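Local atomic coordinates of glycoside hydrolase, family 11\:clostridium cellulosome enzyme, dockerin type i\:polysaccharide (Clostridium thermocellum, PDB entry 2C71), a protein that probably removes acetyl groups from plant cell-wall xylan as a metal-dependent family 4 carbohydrate esterase that closely resembles peptidoglycan deacetylases. Residues A[119-127]-A[142-153]; A[128-138]-A[153-164]. One frame throughout, in Å; residues are numbered along the deposited sequence.

Interaction 1 of 2, residues A[119-127]-A[142-153]; sequences VFVGGLTAN and VINGVRDGTIIL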
loop_
_atom_site.group_PDB
_atom_site.type_symbol
_atom_site.label_atom_id
_atom_site.label_comp_id
_atom_site.label_asym_id
_atom_site.label_seq_id
_atom_site.Cartn_x
_atom_site.Cartn_y
_atom_site.Cartn_z
ATOM N N VAL A 119 9.146 6.748 -5.395
ATOM C CA VAL A 119 9.890 6.039 -4.346
ATOM C C VAL A 119 9.347 4.603 -4.252
ATOM O O VAL A 119 8.134 4.414 -4.135
ATOM C CB VAL A 119 9.788 6.778 -3.025
ATOM C CG1 VAL A 119 10.381 5.942 -1.905
ATOM C CG2 VAL A 119 10.514 8.148 -3.129
ATOM N N PHE A 120 10.230 3.615 -4.328
ATOM C CA PHE A 120 9.865 2.213 -4.296
ATOM C C PHE A 120 9.709 1.732 -2.852
ATOM O O PHE A 120 10.605 1.928 -2.019
ATOM C CB PHE A 120 10.931 1.335 -4.938
ATOM C CG PHE A 120 10.939 1.333 -6.456
ATOM C CD1 PHE A 120 10.982 2.497 -7.201
ATOM C CD2 PHE A 120 10.990 0.126 -7.134
ATOM C CE1 PHE A 120 11.067 2.474 -8.593
ATOM C CE2 PHE A 120 11.054 0.074 -8.527
ATOM C CZ PHE A 120 11.087 1.241 -9.250
ATOM N N VAL A 121 8.574 1.104 -2.560
ATOM C CA VAL A 121 8.326 0.549 -1.236
ATOM C C VAL A 121 8.020 -0.943 -1.309
ATOM O O VAL A 121 7.323 -1.400 -2.215
ATOM C CB VAL A 121 7.160 1.269 -0.531
ATOM C CG1 VAL A 121 7.583 2.667 -0.102
ATOM C CG2 VAL A 121 5.945 1.327 -1.442
ATOM N N GLY A 122 8.545 -1.698 -0.349
ATOM C CA GLY A 122 8.155 -3.084 -0.169
ATOM C C GLY A 122 7.399 -3.311 1.124
ATOM O O GLY A 122 6.222 -2.966 1.235
ATOM N N GLY A 123 8.075 -3.897 2.107
ATOM C CA GLY A 123 7.554 -3.963 3.459
ATOM C C GLY A 123 7.454 -5.382 3.985
ATOM O O GLY A 123 7.647 -6.377 3.286
ATOM N N LEU A 124 7.128 -5.460 5.256
ATOM C CA LEU A 124 6.894 -6.690 6.008
ATOM C C LEU A 124 5.609 -7.347 5.497
ATOM O O LEU A 124 4.554 -6.737 5.545
ATOM C CB LEU A 124 6.719 -6.326 7.497
ATOM C CG LEU A 124 6.300 -7.460 8.460
ATOM C CD1 LEU A 124 7.462 -8.446 8.641
ATOM C CD2 LEU A 124 5.838 -6.858 9.789
ATOM N N THR A 125 5.682 -8.604 5.078
ATOM C CA THR A 125 4.489 -9.301 4.643
ATOM C C THR A 125 3.973 -10.199 5.754
ATOM O O THR A 125 4.661 -10.460 6.740
ATOM C CB THR A 125 4.779 -10.095 3.368
ATOM O OG1 THR A 125 5.753 -11.083 3.651
ATOM C CG2 THR A 125 5.263 -9.223 2.216
ATOM N N ALA A 126 2.754 -10.721 5.564
ATOM C CA ALA A 126 2.030 -11.407 6.623
ATOM C C ALA A 126 1.220 -12.596 6.111
ATOM O O ALA A 126 0.247 -13.008 6.730
ATOM C CB ALA A 126 1.140 -10.453 7.389
ATOM N N ASN A 127 1.601 -13.133 4.943
ATOM C CA ASN A 127 0.975 -14.318 4.377
ATOM C C ASN A 127 -0.529 -14.120 4.157
ATOM O O ASN A 127 -1.290 -15.086 4.140
ATOM C CB ASN A 127 1.293 -15.572 5.188
ATOM C CG ASN A 127 2.763 -15.882 5.239
ATOM O OD1 ASN A 127 3.258 -16.397 6.239
ATOM N ND2 ASN A 127 3.476 -15.598 4.185
ATOM N N VAL A 142 2.099 -9.797 11.611
ATOM C CA VAL A 142 2.386 -8.368 11.627
ATOM C C VAL A 142 2.976 -7.937 12.966
ATOM O O VAL A 142 4.030 -7.303 13.014
ATOM C CB VAL A 142 1.122 -7.535 11.342
ATOM C CG1 VAL A 142 1.401 -6.056 11.563
ATOM C CG2 VAL A 142 0.632 -7.784 9.923
ATOM N N ILE A 143 2.290 -8.285 14.050
ATOM C CA ILE A 143 2.650 -7.774 15.395
ATOM C C ILE A 143 4.037 -8.228 15.808
ATOM O O ILE A 143 4.770 -7.462 16.441
ATOM C CB ILE A 143 1.590 -8.193 16.385
ATOM C CG1 ILE A 143 0.271 -7.455 16.123
ATOM C CG2 ILE A 143 2.117 -8.159 17.849
ATOM C CD1 ILE A 143 -0.903 -8.131 16.758
ATOM N N ASN A 144 4.419 -9.447 15.484
ATOM C CA ASN A 144 5.732 -9.945 15.855
ATOM C C ASN A 144 6.855 -9.466 14.973
ATOM O O ASN A 144 7.986 -9.565 15.378
ATOM C CB ASN A 144 5.655 -11.483 16.043
ATOM C CG ASN A 144 4.771 -11.877 17.222
ATOM O OD1 ASN A 144 5.171 -11.677 18.419
ATOM N ND2 ASN A 144 3.623 -12.436 16.960
ATOM N N GLY A 145 6.570 -8.914 13.802
ATOM C CA GLY A 145 7.560 -8.436 12.864
ATOM C C GLY A 145 7.811 -6.952 12.899
ATOM O O GLY A 145 8.849 -6.518 12.439
ATOM N N VAL A 146 6.866 -6.178 13.400
ATOM C CA VAL A 146 7.038 -4.742 13.325
ATOM C C VAL A 146 8.127 -4.244 14.276
ATOM O O VAL A 146 8.372 -4.775 15.349
ATOM C CB VAL A 146 5.756 -3.953 13.604
ATOM C CG1 VAL A 146 4.718 -4.105 12.489
ATOM C CG2 VAL A 146 5.235 -4.209 14.941
ATOM N N ARG A 147 8.749 -3.147 13.830
ATOM C CA ARG A 147 9.628 -2.312 14.635
ATOM C C ARG A 147 9.345 -0.862 14.252
ATOM O O ARG A 147 8.578 -0.584 13.334
ATOM C CB ARG A 147 11.114 -2.651 14.426
ATOM C CG ARG A 147 11.626 -2.498 13.057
ATOM C CD ARG A 147 13.109 -2.919 12.910
ATOM N NE ARG A 147 13.524 -2.954 11.509
ATOM C CZ ARG A 147 12.898 -2.317 10.529
ATOM N NH1 ARG A 147 11.834 -1.559 10.803
ATOM N NH2 ARG A 147 13.356 -2.405 9.294
ATOM N N ASP A 148 9.955 0.075 14.964
ATOM C CA ASP A 148 9.819 1.464 14.617
ATOM C C ASP A 148 10.260 1.688 13.186
ATOM O O ASP A 148 11.386 1.339 12.825
ATOM C CB ASP A 148 10.664 2.289 15.569
ATOM C CG ASP A 148 10.484 3.777 15.424
ATOM O OD1 ASP A 148 9.588 4.276 14.712
ATOM O OD2 ASP A 148 11.358 4.464 16.030
ATOM N N GLY A 149 9.369 2.252 12.358
ATOM C CA GLY A 149 9.665 2.534 10.978
ATOM C C GLY A 149 9.211 1.478 9.963
ATOM O O GLY A 149 9.367 1.708 8.760
ATOM N N THR A 150 8.646 0.364 10.425
ATOM C CA THR A 150 8.243 -0.684 9.473
ATOM C C THR A 150 7.117 -0.192 8.557
ATOM O O THR A 150 6.131 0.406 8.999
ATOM C CB THR A 150 7.762 -1.912 10.238
ATOM O OG1 THR A 150 8.837 -2.444 11.027
ATOM C CG2 THR A 150 7.150 -2.992 9.375
ATOM N N ILE A 151 7.231 -0.588 7.282
ATOM C CA ILE A 151 6.144 -0.530 6.309
ATOM C C ILE A 151 5.500 -1.920 6.294
ATOM O O ILE A 151 6.203 -2.902 6.063
ATOM C CB ILE A 151 6.653 -0.124 4.941
ATOM C CG1 ILE A 151 7.279 1.284 4.961
ATOM C CG2 ILE A 151 5.552 -0.247 3.885
ATOM C CD1 ILE A 151 8.038 1.661 3.661
ATOM N N ILE A 152 4.216 -2.007 6.596
ATOM C CA ILE A 152 3.482 -3.282 6.662
ATOM C C ILE A 152 2.757 -3.471 5.337
ATOM O O ILE A 152 1.963 -2.609 4.937
ATOM C CB ILE A 152 2.431 -3.238 7.783
ATOM C CG1 ILE A 152 3.049 -2.928 9.162
ATOM C CG2 ILE A 152 1.667 -4.561 7.811
ATOM C CD1 ILE A 152 2.046 -2.533 10.183
ATOM N N LEU A 153 3.035 -4.563 4.639
ATOM C CA LEU A 153 2.443 -4.906 3.340
ATOM C C LEU A 153 1.309 -5.919 3.587
ATOM O O LEU A 153 1.560 -7.092 3.909
ATOM C CB LEU A 153 3.483 -5.444 2.404
ATOM C CG LEU A 153 3.054 -5.656 0.936
ATOM C CD1 LEU A 153 4.298 -5.973 0.106
ATOM C CD2 LEU A 153 1.989 -6.705 0.712
HETATM O O HOH W 1 1.088 -9.719 3.442
#

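Interaction 2 of 2, residues A[128-138]-A[153-164]; sequences DWIPSTTAEQR and LLHDVQPEPHPT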
loop_
_atom_site.group_PDB
_atom_site.type_symbol
_atom_site.label_atom_id
_atom_site.label_comp_id
_atom_site.label_asym_id
_atom_site.label_seq_id
_atom_site.Cartn_x
_atom_site.Cartn_y
_atom_site.Cartn_z
ATOM N N ASP A 128 -0.956 -12.867 3.895
ATOM C CA ASP A 128 -2.385 -12.591 3.816
ATOM C C ASP A 128 -2.949 -12.726 2.427
ATOM O O ASP A 128 -4.110 -12.374 2.199
ATOM C CB ASP A 128 -2.740 -11.240 4.450
ATOM C CG ASP A 128 -2.571 -10.059 3.528
ATOM O OD1 ASP A 128 -1.561 -10.045 2.798
ATOM O OD2 ASP A 128 -3.452 -9.151 3.568
ATOM N N TRP A 129 -2.169 -13.302 1.520
ATOM C CA TRP A 129 -2.626 -13.765 0.202
ATOM C C TRP A 129 -2.952 -15.256 0.206
ATOM O O TRP A 129 -3.272 -15.813 -0.849
ATOM C CB TRP A 129 -1.606 -13.422 -0.871
ATOM C CG TRP A 129 -0.298 -14.141 -0.666
ATOM C CD1 TRP A 129 0.078 -15.320 -1.211
ATOM C CD2 TRP A 129 0.785 -13.713 0.163
ATOM N NE1 TRP A 129 1.338 -15.666 -0.751
ATOM C CE2 TRP A 129 1.792 -14.684 0.080
ATOM C CE3 TRP A 129 1.029 -12.546 0.917
ATOM C CZ2 TRP A 129 3.020 -14.556 0.778
ATOM C CZ3 TRP A 129 2.243 -12.425 1.587
ATOM C CH2 TRP A 129 3.181 -13.420 1.522
ATOM N N ILE A 130 -2.824 -15.902 1.359
ATOM C CA ILE A 130 -3.014 -17.352 1.498
ATOM C C ILE A 130 -4.339 -17.562 2.232
ATOM O O ILE A 130 -4.423 -17.286 3.449
ATOM C CB ILE A 130 -1.823 -17.969 2.264
ATOM C CG1 ILE A 130 -0.521 -17.639 1.515
ATOM C CG2 ILE A 130 -2.051 -19.468 2.436
ATOM C CD1 ILE A 130 0.758 -18.170 2.217
ATOM N N PRO A 131 -5.441 -17.865 1.517
ATOM C CA PRO A 131 -6.766 -17.918 2.169
ATOM C C PRO A 131 -6.930 -18.863 3.328
ATOM O O PRO A 131 -7.861 -18.708 4.115
ATOM C CB PRO A 131 -7.741 -18.287 1.032
ATOM C CG PRO A 131 -7.132 -17.750 -0.160
ATOM C CD PRO A 131 -5.578 -17.968 0.049
ATOM N N SER A 132 -6.093 -19.880 3.451
ATOM C CA SER A 132 -6.204 -20.755 4.597
ATOM C C SER A 132 -5.716 -20.099 5.890
ATOM O O SER A 132 -6.002 -20.642 6.974
ATOM C CB SER A 132 -5.411 -22.043 4.342
ATOM O OG SER A 132 -4.038 -21.734 4.194
ATOM N N THR A 133 -5.017 -18.965 5.846
ATOM C CA THR A 133 -4.486 -18.357 7.067
ATOM C C THR A 133 -5.583 -17.465 7.675
ATOM O O THR A 133 -6.304 -16.752 6.974
ATOM C CB THR A 133 -3.195 -17.599 6.864
ATOM O OG1 THR A 133 -3.386 -16.395 6.086
ATOM C CG2 THR A 133 -2.110 -18.448 6.216
ATOM N N THR A 134 -5.687 -17.503 8.990
ATOM C CA THR A 134 -6.776 -16.844 9.712
ATOM C C THR A 134 -6.444 -15.398 10.047
ATOM O O THR A 134 -5.301 -14.937 9.956
ATOM C CB THR A 134 -7.053 -17.613 11.006
ATOM O OG1 THR A 134 -5.897 -17.455 11.840
ATOM C CG2 THR A 134 -7.400 -19.073 10.749
ATOM N N ALA A 135 -7.457 -14.665 10.502
ATOM C CA ALA A 135 -7.256 -13.302 11.014
ATOM C C ALA A 135 -6.182 -13.292 12.080
ATOM O O ALA A 135 -5.312 -12.427 12.103
ATOM C CB ALA A 135 -8.536 -12.716 11.544
ATOM N N GLU A 136 -6.274 -14.223 13.036
ATOM C CA GLU A 136 -5.335 -14.258 14.143
ATOM C C GLU A 136 -3.904 -14.505 13.668
ATOM O O GLU A 136 -2.961 -13.879 14.180
ATOM C CB GLU A 136 -5.775 -15.297 15.175
ATOM C CG GLU A 136 -4.758 -15.905 16.074
ATOM C CD GLU A 136 -5.431 -16.959 16.944
ATOM O OE1 GLU A 136 -5.714 -18.088 16.495
ATOM O OE2 GLU A 136 -5.703 -16.626 18.096
ATOM N N GLN A 137 -3.737 -15.387 12.663
ATOM C CA GLN A 137 -2.412 -15.666 12.130
ATOM C C GLN A 137 -1.840 -14.468 11.379
ATOM O O GLN A 137 -0.650 -14.161 11.500
ATOM C CB GLN A 137 -2.453 -16.898 11.229
ATOM C CG GLN A 137 -2.681 -18.166 12.036
ATOM C CD GLN A 137 -3.021 -19.391 11.203
ATOM O OE1 GLN A 137 -3.569 -19.302 10.100
ATOM N NE2 GLN A 137 -2.598 -20.568 11.721
ATOM N N ARG A 138 -2.679 -13.783 10.609
ATOM C CA ARG A 138 -2.227 -12.593 9.892
ATOM C C ARG A 138 -1.784 -11.531 10.878
ATOM O O ARG A 138 -0.749 -10.874 10.718
ATOM C CB ARG A 138 -3.356 -12.101 8.983
ATOM C CG ARG A 138 -3.623 -13.079 7.827
ATOM C CD ARG A 138 -4.946 -12.831 7.160
ATOM N NE ARG A 138 -5.170 -13.870 6.141
ATOM C CZ ARG A 138 -5.701 -13.724 4.950
ATOM N NH1 ARG A 138 -6.170 -12.569 4.567
ATOM N NH2 ARG A 138 -5.743 -14.768 4.139
ATOM N N LEU A 153 3.035 -4.563 4.639
ATOM C CA LEU A 153 2.443 -4.906 3.340
ATOM C C LEU A 153 1.309 -5.919 3.587
ATOM O O LEU A 153 1.560 -7.092 3.909
ATOM C CB LEU A 153 3.483 -5.444 2.404
ATOM C CG LEU A 153 3.054 -5.656 0.936
ATOM C CD1 LEU A 153 4.298 -5.973 0.106
ATOM C CD2 LEU A 153 1.989 -6.705 0.712
ATOM N N LEU A 154 0.057 -5.461 3.469
ATOM C CA LEU A 154 -1.138 -6.274 3.450
ATOM C C LEU A 154 -1.849 -6.091 2.114
ATOM O O LEU A 154 -1.466 -5.270 1.295
ATOM C CB LEU A 154 -2.058 -5.909 4.642
ATOM C CG LEU A 154 -1.482 -6.224 6.009
ATOM C CD1 LEU A 154 -2.378 -5.609 7.104
ATOM C CD2 LEU A 154 -1.352 -7.768 6.215
ATOM N N HIS A 155 -2.910 -6.873 1.910
ATOM C CA HIS A 155 -3.745 -6.753 0.704
ATOM C C HIS A 155 -5.151 -6.386 1.143
ATOM O O HIS A 155 -5.754 -7.075 1.984
ATOM C CB HIS A 155 -3.815 -8.101 -0.036
ATOM C CG HIS A 155 -2.489 -8.529 -0.587
ATOM N ND1 HIS A 155 -1.479 -9.055 0.189
ATOM C CD2 HIS A 155 -1.988 -8.437 -1.844
ATOM C CE1 HIS A 155 -0.417 -9.273 -0.571
ATOM N NE2 HIS A 155 -0.697 -8.898 -1.809
ATOM N N ASP A 156 -5.732 -5.351 0.531
ATOM C CA ASP A 156 -7.180 -5.139 0.739
ATOM C C ASP A 156 -7.972 -6.083 -0.114
ATOM O O ASP A 156 -9.113 -6.423 0.244
ATOM C CB ASP A 156 -7.649 -3.705 0.639
ATOM C CG ASP A 156 -7.226 -2.999 -0.630
ATOM O OD1 ASP A 156 -6.060 -3.137 -1.048
ATOM O OD2 ASP A 156 -8.083 -2.192 -1.123
ATOM N N VAL A 157 -7.442 -6.526 -1.254
ATOM C CA VAL A 157 -8.185 -7.318 -2.202
ATOM C C VAL A 157 -7.387 -8.590 -2.529
ATOM O O VAL A 157 -6.242 -8.517 -2.970
ATOM C CB VAL A 157 -8.435 -6.494 -3.499
ATOM C CG1 VAL A 157 -9.305 -7.299 -4.461
ATOM C CG2 VAL A 157 -9.152 -5.169 -3.158
ATOM N N GLN A 158 -8.019 -9.736 -2.313
ATOM C CA GLN A 158 -7.509 -11.085 -2.647
ATOM C C GLN A 158 -8.731 -11.966 -2.787
ATOM O O GLN A 158 -9.795 -11.670 -2.259
ATOM C CB GLN A 158 -6.661 -11.664 -1.521
ATOM C CG GLN A 158 -5.241 -11.120 -1.459
ATOM C CD GLN A 158 -4.445 -11.592 -2.601
ATOM O OE1 GLN A 158 -4.179 -12.846 -2.730
ATOM N NE2 GLN A 158 -3.990 -10.689 -3.426
ATOM N N PRO A 159 -8.577 -13.118 -3.459
ATOM C CA PRO A 159 -9.636 -14.138 -3.424
ATOM C C PRO A 159 -9.957 -14.523 -1.979
ATOM O O PRO A 159 -9.075 -14.594 -1.131
ATOM C CB PRO A 159 -9.032 -15.315 -4.230
ATOM C CG PRO A 159 -8.015 -14.642 -5.168
ATOM C CD PRO A 159 -7.424 -13.545 -4.286
ATOM N N GLU A 160 -11.228 -14.828 -1.749
ATOM C CA GLU A 160 -11.681 -15.171 -0.395
ATOM C C GLU A 160 -11.593 -16.653 -0.101
ATOM O O GLU A 160 -11.523 -17.469 -1.025
ATOM C CB GLU A 160 -13.060 -14.631 -0.180
ATOM C CG GLU A 160 -13.015 -13.103 -0.264
ATOM C CD GLU A 160 -14.343 -12.434 -0.075
ATOM O OE1 GLU A 160 -14.748 -12.208 1.082
ATOM O OE2 GLU A 160 -14.967 -12.106 -1.102
ATOM N N PRO A 161 -11.550 -17.036 1.177
ATOM C CA PRO A 161 -11.555 -16.191 2.381
ATOM C C PRO A 161 -10.422 -15.193 2.452
ATOM O O PRO A 161 -9.291 -15.538 2.135
ATOM C CB PRO A 161 -11.504 -17.180 3.544
ATOM C CG PRO A 161 -11.987 -18.443 2.995
ATOM C CD PRO A 161 -11.602 -18.456 1.545
ATOM N N HIS A 162 -10.734 -13.969 2.901
ATOM C CA HIS A 162 -9.727 -12.944 3.007
ATOM C C HIS A 162 -9.935 -12.121 4.291
ATOM O O HIS A 162 -10.368 -10.959 4.233
ATOM C CB HIS A 162 -9.728 -12.014 1.790
ATOM C CG HIS A 162 -8.526 -11.129 1.770
ATOM N ND1 HIS A 162 -7.214 -11.576 1.905
ATOM C CD2 HIS A 162 -8.455 -9.799 1.578
ATOM C CE1 HIS A 162 -6.401 -10.529 1.816
ATOM N NE2 HIS A 162 -7.134 -9.440 1.622
ATOM N N PRO A 163 -9.594 -12.701 5.445
ATOM C CA PRO A 163 -9.886 -12.032 6.731
ATOM C C PRO A 163 -8.846 -10.991 7.133
ATOM O O PRO A 163 -8.574 -10.799 8.335
ATOM C CB PRO A 163 -9.919 -13.191 7.723
ATOM C CG PRO A 163 -8.906 -14.174 7.126
ATOM C CD PRO A 163 -9.206 -14.112 5.645
ATOM N N THR A 164 -8.306 -10.236 6.182
ATOM C CA THR A 164 -7.422 -9.125 6.522
ATOM C C THR A 164 -8.126 -8.004 7.307
ATOM O O THR A 164 -7.565 -7.513 8.289
ATOM C CB THR A 164 -6.643 -8.686 5.307
ATOM O OG1 THR A 164 -5.692 -9.727 5.010
ATOM C CG2 THR A 164 -5.948 -7.324 5.526
HETATM O O HOH W 1 1.088 -9.719 3.442
HETATM O O HOH W 2 -6.744 -14.365 1.476
#

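Interaction 1 of 2, residues A[119-127]-A[142-153]
A single parallel beta bridge between Leu124 and Ile152 joins segment 119-127 to strand 151-155. Two backbone bonds define it: Leu124 N donates to Ile151 O at 2.8 Å, and Leu124 O accepts from Leu153 N at 2.8 Å. Because both partners of Leu124 flank Ile152, the direction must be parallel. Just before the bridge, Gly123 CA lies 3.1 Å from Ile151 O, a closeness suited to a residue without a side chain. Two residues beyond Leu124, a water takes over: it accepts from Ala126 N and donates to Leu153 O at 2.7 Å. The chain between the two runs through helix 135-145, a connection resembling a beta-alpha-beta crossover although the pairing is one bridge long, and 119-127 packs on that helix too. Leu124 holds CG trans to its backbone N (chi1 173°), which carries CD2 to the last residues of the helix, 3.7 Å from Gly145 C and close to Val142 O, while its CB meets Thr150 CG2. Ala126 CB presses on Val142 CG2 at 3.7 Å. On the strand side, Thr125 and Leu153 lie side by side and point the same way, CG2 of the first meeting CD1 of the second at 4.0 Å. Val121 and Ile151 instead cross at about a right angle, CG1 to CD1, and both side chains also touch Leu185 of helix 185-192.

Interaction 2 of 2, residues A[128-138]-A[153-164]
Segments 128-138 and 153-164 approach most closely at Pro131 and Pro161, whose CA atoms are 5.1 Å apart, and the direct hydrogen bonds between them all involve side chains. Asp128 carries most of these: a chi1 of 85° sets CG between the backbone N and carbonyl carbon, turning the carboxylate to His155 and Thr164. Its OD2 takes two donors on different lone pairs, His155 N on the syn side at 2.9 Å and Thr164 OG1 on the anti side at 2.7 Å. OD1 accepts from His155 ND1 at 2.8 Å, a histidine-carboxylate hydrogen bond to a side chain about 4 Å from the magnesium ion. OD1 lies in the imidazole plane, while ND1 meets it on the syn side but 29° out of the carboxylate plane, the two planes being 41° apart. Water 1 also bonds to OD1, helping to fix the carboxylate's rotation. The Arg138 guanidinium lies between Pro163 CD, over the centre of one face, and Asp128 CA over the other. NH1 donates to Thr164 OG1 at 2.9 Å, linking arginine to aspartate through one hydroxyl. NE donates to Thr133 OG1 and NH2 to Ile130 O, tying the turn 130-133 to the helix. His162 puts its ring edge to Asp128 O and donates from NE2 to His155 O. Ala135 and Arg138 of helix 135-145 also touch helix 164-177, while Leu154 packs on Leu9 and Phe11 of strand 6-12.

Overall arrangement
Interactions 1 and 2 follow strand 151-155 in succession and share Leu153, with centres 15 Å apart. Water 1 belongs to both, bonding to Ala126 N, Leu153 O and Asp128 OD1, so it extends the pairing of 119-127 with the strand into the polar cluster of 128-138 with 153-164. Ala126 CB packs on Leu154 CD2 at 3.8 Å, and Asn127 O probably accepts from Thr133 OG1 at 3.1 Å. The His155 side chain, in interaction 2, is about 4 Å from the magnesium ion, that of the shared Leu153 about 7 Å. Asp13 and His64 belong to the magnesium site, and His155 touches Asp13, so His155, held by Asp128, lies beside it.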